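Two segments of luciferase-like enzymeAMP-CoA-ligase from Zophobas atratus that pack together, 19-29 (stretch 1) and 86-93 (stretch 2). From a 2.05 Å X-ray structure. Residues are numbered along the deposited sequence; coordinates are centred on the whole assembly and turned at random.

Stretch 1 (19-29) SFGEFLFECCE
Stretch 2 (86-93) PLIASSYL

Two helices of one chain, 20-29 and a helix in stretch 2, cross at -119° with axes 7.9 Å apart at closest approach; they bury 360 Å² and share no direct hydrogen bond. Backbones come nearest where Gly 21 CA lies 4.1 Å from Tyr 92 CA. Ser 19 (phi/psi -79/162, chi1 p) caps the first helix: Glu 22 N donates to Ser 19 OG (3.0 Å), and Ser 19 N donates back to Glu 22 OE1 (2.9 Å). A water links the stretches, accepting from Ser 19 OG (2.8 Å) and donating to Tyr 92 O (3.1 Å). From Phe 20 on, stretch 1 is regular helix, phi near -60° and psi -38 to -58°, with i to i+4 bonds of 2.9-3.1 Å starting at Phe 23 N to Ser 19 O; in stretch 2, Leu 87 to Tyr 92 have helical angles (phi -57 to -68°, psi -34 to -49°). Phe 20 (chi1 t, chi2 49°) starts sideways, but its ring reaches across: Phe 20 CD2 is 3.4 Å from Ser 91 OG (chi1 m), and at the ring edge Phe 20 CE2 lies 4.4 Å from Leu 87 CD2. Gly 21 permits the close approach; its CA makes a CA-H...O contact with Ser 91 O (3.2 Å), where a CB would lie only 2.0 Å from that oxygen. Leu 24 (m, t) points toward stretch 2, its CD1 4.1 Å from Ile 88 CG1 and 4.2 Å from Ser 91 CB. Phe 25 (chi1 t, chi2 90°) directs its edge at the face of Tyr 92, centroids 5.3 Å apart, planes at 80°, Phe 25 CD1 to Tyr 92 CZ 3.7 Å. Tyr 92 (chi1 m, chi2 -21°) is a knob among Gly 21, Leu 24, Phe 25 and Cys 28; its CD1 is 3.5 Å from Gly 21 O, and its OH, hydrogen-bonded elsewhere in the structure, lies 4.3 Å from Cys 28 SG (chi1 m).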

ATOM      1  N   SER A  19      14.256 -11.037  -1.610  1.00 31.75           N
ATOM      2  CA  SER A  19      14.092  -9.625  -1.855  1.00 30.67           C
ATOM      3  C   SER A  19      12.703  -9.388  -2.435  1.00 28.98           C
ATOM      4  O   SER A  19      12.065 -10.302  -2.934  1.00 27.87           O
ATOM      5  CB  SER A  19      15.168  -9.118  -2.808  1.00 31.83           C
ATOM      6  OG  SER A  19      14.977  -9.651  -4.110  1.00 32.91           O
ATOM      7  N   PHE A  20      12.253  -8.143  -2.364  1.00 29.87           N
ATOM      8  CA  PHE A  20      10.977  -7.720  -2.936  1.00 30.04           C
ATOM      9  C   PHE A  20      11.001  -7.916  -4.454  1.00 29.62           C
ATOM     10  O   PHE A  20      10.006  -8.322  -5.030  1.00 29.32           O
ATOM     11  CB  PHE A  20      10.697  -6.248  -2.559  1.00 29.28           C
ATOM     12  CG  PHE A  20       9.398  -5.703  -3.091  1.00 29.10           C
ATOM     13  CD1 PHE A  20       8.209  -6.402  -2.937  1.00 29.81           C
ATOM     14  CD2 PHE A  20       9.361  -4.466  -3.720  1.00 29.36           C
ATOM     15  CE1 PHE A  20       7.017  -5.893  -3.422  1.00 30.02           C
ATOM     16  CE2 PHE A  20       8.171  -3.947  -4.202  1.00 29.29           C
ATOM     17  CZ  PHE A  20       6.995  -4.659  -4.051  1.00 29.44           C
ATOM     18  N   GLY A  21      12.143  -7.649  -5.086  1.00 29.20           N
ATOM     19  CA  GLY A  21      12.321  -7.898  -6.519  1.00 29.31           C
ATOM     20  C   GLY A  21      12.189  -9.361  -6.920  1.00 30.26           C
ATOM     21  O   GLY A  21      11.502  -9.684  -7.888  1.00 30.11           O
ATOM     22  N   GLU A  22      12.856 -10.240  -6.182  1.00 30.98           N
ATOM     23  CA  GLU A  22      12.745 -11.688  -6.400  1.00 33.00           C
ATOM     24  C   GLU A  22      11.300 -12.166  -6.220  1.00 32.07           C
ATOM     25  O   GLU A  22      10.807 -13.010  -6.979  1.00 31.56           O
ATOM     26  CB  GLU A  22      13.671 -12.452  -5.443  1.00 35.21           C
ATOM     27  CG  GLU A  22      15.152 -12.295  -5.769  1.00 37.40           C
ATOM     28  CD  GLU A  22      16.077 -12.847  -4.684  1.00 40.21           C
ATOM     29  OE1 GLU A  22      15.794 -12.665  -3.477  1.00 40.76           O
ATOM     30  OE2 GLU A  22      17.106 -13.471  -5.040  1.00 43.52           O
ATOM     31  N   PHE A  23      10.628 -11.623  -5.208  1.00 31.09           N
ATOM     32  CA  PHE A  23       9.211 -11.894  -4.999  1.00 30.96           C
ATOM     33  C   PHE A  23       8.402 -11.581  -6.256  1.00 30.49           C
ATOM     34  O   PHE A  23       7.744 -12.451  -6.809  1.00 31.20           O
ATOM     35  CB  PHE A  23       8.686 -11.079  -3.819  1.00 30.15           C
ATOM     36  CG  PHE A  23       7.193 -11.125  -3.666  1.00 30.41           C
ATOM     37  CD1 PHE A  23       6.572 -12.237  -3.109  1.00 30.61           C
ATOM     38  CD2 PHE A  23       6.407 -10.044  -4.057  1.00 29.67           C
ATOM     39  CE1 PHE A  23       5.198 -12.281  -2.964  1.00 30.80           C
ATOM     40  CE2 PHE A  23       5.032 -10.082  -3.905  1.00 29.70           C
ATOM     41  CZ  PHE A  23       4.428 -11.207  -3.364  1.00 30.63           C
ATOM     42  N   LEU A  24       8.472 -10.338  -6.714  1.00 29.48           N
ATOM     43  CA  LEU A  24       7.672  -9.903  -7.855  1.00 29.47           C
ATOM     44  C   LEU A  24       7.967 -10.736  -9.106  1.00 30.41           C
ATOM     45  O   LEU A  24       7.053 -11.106  -9.847  1.00 30.39           O
ATOM     46  CB  LEU A  24       7.922  -8.424  -8.143  1.00 28.59           C
ATOM     47  CG  LEU A  24       7.477  -7.431  -7.065  1.00 28.45           C
ATOM     48  CD1 LEU A  24       8.077  -6.063  -7.332  1.00 28.25           C
ATOM     49  CD2 LEU A  24       5.962  -7.336  -6.980  1.00 28.80           C
ATOM     50  N   PHE A  25       9.252 -11.017  -9.323  1.00 31.13           N
ATOM     51  CA  PHE A  25       9.734 -11.819 -10.458  1.00 32.28           C
ATOM     52  C   PHE A  25       9.146 -13.232 -10.419  1.00 34.10           C
ATOM     53  O   PHE A  25       8.569 -13.705 -11.403  1.00 34.27           O
ATOM     54  CB  PHE A  25      11.267 -11.886 -10.416  1.00 32.11           C
ATOM     55  CG  PHE A  25      11.906 -12.351 -11.697  1.00 33.10           C
ATOM     56  CD1 PHE A  25      12.259 -11.438 -12.684  1.00 32.94           C
ATOM     57  CD2 PHE A  25      12.196 -13.692 -11.898  1.00 34.46           C
ATOM     58  CE1 PHE A  25      12.859 -11.860 -13.863  1.00 34.25           C
ATOM     59  CE2 PHE A  25      12.809 -14.118 -13.065  1.00 35.78           C
ATOM     60  CZ  PHE A  25      13.142 -13.203 -14.051  1.00 35.17           C
ATOM     61  N   GLU A  26       9.284 -13.885  -9.266  1.00 35.14           N
ATOM     62  CA  GLU A  26       8.740 -15.232  -9.057  1.00 37.24           C
ATOM     63  C   GLU A  26       7.226 -15.272  -9.270  1.00 36.05           C
ATOM     64  O   GLU A  26       6.711 -16.206  -9.891  1.00 35.41           O
ATOM     65  CB  GLU A  26       9.083 -15.726  -7.648  1.00 39.73           C
ATOM     66  CG  GLU A  26       8.486 -17.078  -7.279  1.00 44.08           C
ATOM     67  CD  GLU A  26       8.609 -17.401  -5.792  1.00 47.18           C
ATOM     68  OE1 GLU A  26       9.437 -16.772  -5.092  1.00 48.50           O
ATOM     69  OE2 GLU A  26       7.868 -18.293  -5.323  1.00 50.54           O
ATOM     70  N   CYS A  27       6.518 -14.262  -8.754  1.00 34.40           N
ATOM     71  CA  CYS A  27       5.073 -14.174  -8.938  1.00 34.12           C
ATOM     72  C   CYS A  27       4.722 -14.094 -10.422  1.00 34.68           C
ATOM     73  O   CYS A  27       3.818 -14.781 -10.881  1.00 34.94           O
ATOM     74  CB  CYS A  27       4.495 -12.973  -8.185  1.00 33.53           C
ATOM     75  SG  CYS A  27       4.448 -13.194  -6.395  1.00 33.34           S
ATOM     76  N   CYS A  28       5.455 -13.272 -11.172  1.00 34.89           N
ATOM     77  CA  CYS A  28       5.255 -13.172 -12.619  1.00 36.36           C
ATOM     78  C   CYS A  28       5.395 -14.527 -13.325  1.00 38.47           C
ATOM     79  O   CYS A  28       4.560 -14.867 -14.160  1.00 39.83           O
ATOM     80  CB  CYS A  28       6.211 -12.148 -13.246  1.00 35.84           C
ATOM     81  SG  CYS A  28       5.741 -10.410 -12.995  1.00 34.86           S
ATOM     82  N   GLU A  29       6.437 -15.294 -12.995  1.00 39.95           N
ATOM     83  CA  GLU A  29       6.654 -16.612 -13.611  1.00 42.28           C
ATOM     84  C   GLU A  29       5.536 -17.581 -13.268  1.00 42.86           C
ATOM     85  O   GLU A  29       5.055 -18.325 -14.121  1.00 44.35           O
ATOM     86  CB  GLU A  29       7.992 -17.216 -13.165  1.00 43.90           C
ATOM     87  CG  GLU A  29       9.189 -16.501 -13.757  1.00 45.40           C
ATOM     88  CD  GLU A  29      10.538 -17.034 -13.284  1.00 47.82           C
ATOM     89  OE1 GLU A  29      10.669 -17.385 -12.089  1.00 49.81           O
ATOM     90  OE2 GLU A  29      11.479 -17.069 -14.110  1.00 48.68           O
ATOM     91  N   PRO A  86       8.553   0.465 -14.032  1.00 29.02           N
ATOM     92  CA  PRO A  86       9.911   0.809 -13.612  1.00 28.12           C
ATOM     93  C   PRO A  86      10.164   0.660 -12.102  1.00 27.46           C
ATOM     94  O   PRO A  86      11.319   0.555 -11.679  1.00 26.28           O
ATOM     95  CB  PRO A  86      10.077   2.265 -14.073  1.00 28.81           C
ATOM     96  CG  PRO A  86       8.699   2.797 -14.248  1.00 29.59           C
ATOM     97  CD  PRO A  86       7.767   1.645 -14.443  1.00 29.14           C
ATOM     98  N   LEU A  87       9.099   0.653 -11.305  1.00 27.14           N
ATOM     99  CA  LEU A  87       9.196   0.338  -9.882  1.00 26.89           C
ATOM    100  C   LEU A  87       9.574  -1.132  -9.685  1.00 26.73           C
ATOM    101  O   LEU A  87      10.495  -1.457  -8.918  1.00 26.68           O
ATOM    102  CB  LEU A  87       7.871   0.660  -9.181  1.00 27.00           C
ATOM    103  CG  LEU A  87       7.869   0.489  -7.662  1.00 27.30           C
ATOM    104  CD1 LEU A  87       7.041   1.584  -7.002  1.00 27.68           C
ATOM    105  CD2 LEU A  87       7.360  -0.876  -7.236  1.00 27.81           C
ATOM    106  N   ILE A  88       8.856  -2.008 -10.388  1.00 27.20           N
ATOM    107  CA  ILE A  88       9.131  -3.449 -10.390  1.00 27.54           C
ATOM    108  C   ILE A  88      10.548  -3.702 -10.880  1.00 27.51           C
ATOM    109  O   ILE A  88      11.289  -4.484 -10.285  1.00 26.84           O
ATOM    110  CB  ILE A  88       8.130  -4.197 -11.307  1.00 28.33           C
ATOM    111  CG1 ILE A  88       6.725  -4.185 -10.693  1.00 28.15           C
ATOM    112  CG2 ILE A  88       8.572  -5.632 -11.561  1.00 28.74           C
ATOM    113  CD1 ILE A  88       5.616  -4.374 -11.706  1.00 28.98           C
ATOM    114  N   ALA A  89      10.909  -3.030 -11.976  1.00 27.84           N
ATOM    115  CA  ALA A  89      12.236  -3.141 -12.574  1.00 27.91           C
ATOM    116  C   ALA A  89      13.331  -2.733 -11.585  1.00 27.63           C
ATOM    117  O   ALA A  89      14.331  -3.446 -11.409  1.00 27.92           O
ATOM    118  CB  ALA A  89      12.304  -2.279 -13.832  1.00 28.59           C
ATOM    119  N   SER A  90      13.130  -1.590 -10.934  1.00 26.83           N
ATOM    120  CA  SER A  90      14.071  -1.087  -9.934  1.00 26.50           C
ATOM    121  C   SER A  90      14.216  -2.065  -8.767  1.00 26.83           C
ATOM    122  O   SER A  90      15.321  -2.291  -8.261  1.00 27.33           O
ATOM    123  CB  SER A  90      13.611   0.278  -9.418  1.00 25.89           C
ATOM    124  OG  SER A  90      13.698   1.259 -10.434  1.00 26.24           O
ATOM    125  N   SER A  91      13.094  -2.649  -8.349  1.00 26.63           N
ATOM    126  CA  SER A  91      13.102  -3.668  -7.307  1.00 27.07           C
ATOM    127  C   SER A  91      13.889  -4.917  -7.704  1.00 27.08           C
ATOM    128  O   SER A  91      14.517  -5.526  -6.850  1.00 27.34           O
ATOM    129  CB  SER A  91      11.676  -4.039  -6.907  1.00 27.40           C
ATOM    130  OG  SER A  91      11.053  -2.935  -6.274  1.00 28.64           O
ATOM    131  N   TYR A  92      13.866  -5.292  -8.983  1.00 27.77           N
ATOM    132  CA  TYR A  92      14.686  -6.420  -9.471  1.00 28.44           C
ATOM    133  C   TYR A  92      16.167  -6.191  -9.183  1.00 28.29           C
ATOM    134  O   TYR A  92      16.908  -7.137  -8.918  1.00 28.69           O
ATOM    135  CB  TYR A  92      14.542  -6.649 -10.983  1.00 29.09           C
ATOM    136  CG  TYR A  92      13.194  -7.116 -11.495  1.00 30.07           C
ATOM    137  CD1 TYR A  92      12.262  -7.733 -10.659  1.00 30.49           C
ATOM    138  CD2 TYR A  92      12.877  -6.995 -12.851  1.00 30.84           C
ATOM    139  CE1 TYR A  92      11.042  -8.174 -11.149  1.00 31.30           C
ATOM    140  CE2 TYR A  92      11.661  -7.434 -13.352  1.00 31.55           C
ATOM    141  CZ  TYR A  92      10.743  -8.019 -12.500  1.00 31.77           C
ATOM    142  OH  TYR A  92       9.532  -8.460 -12.982  1.00 31.92           O
ATOM    143  N   LEU A  93      16.591  -4.935  -9.242  1.00 27.52           N
ATOM    144  CA  LEU A  93      17.985  -4.568  -8.987  1.00 27.57           C
ATOM    145  C   LEU A  93      18.283  -4.316  -7.514  1.00 27.52           C
ATOM    146  O   LEU A  93      19.420  -3.994  -7.154  1.00 28.55           O
ATOM    147  CB  LEU A  93      18.350  -3.333  -9.806  1.00 27.70           C
ATOM    148  CG  LEU A  93      18.113  -3.479 -11.307  1.00 28.18           C
ATOM    149  CD1 LEU A  93      18.501  -2.195 -12.016  1.00 28.44           C
ATOM    150  CD2 LEU A  93      18.891  -4.664 -11.874  1.00 29.46           C
TER
HETATM  151  O   HOH W   1      16.514  -8.295  -6.073  1.00 28.72           O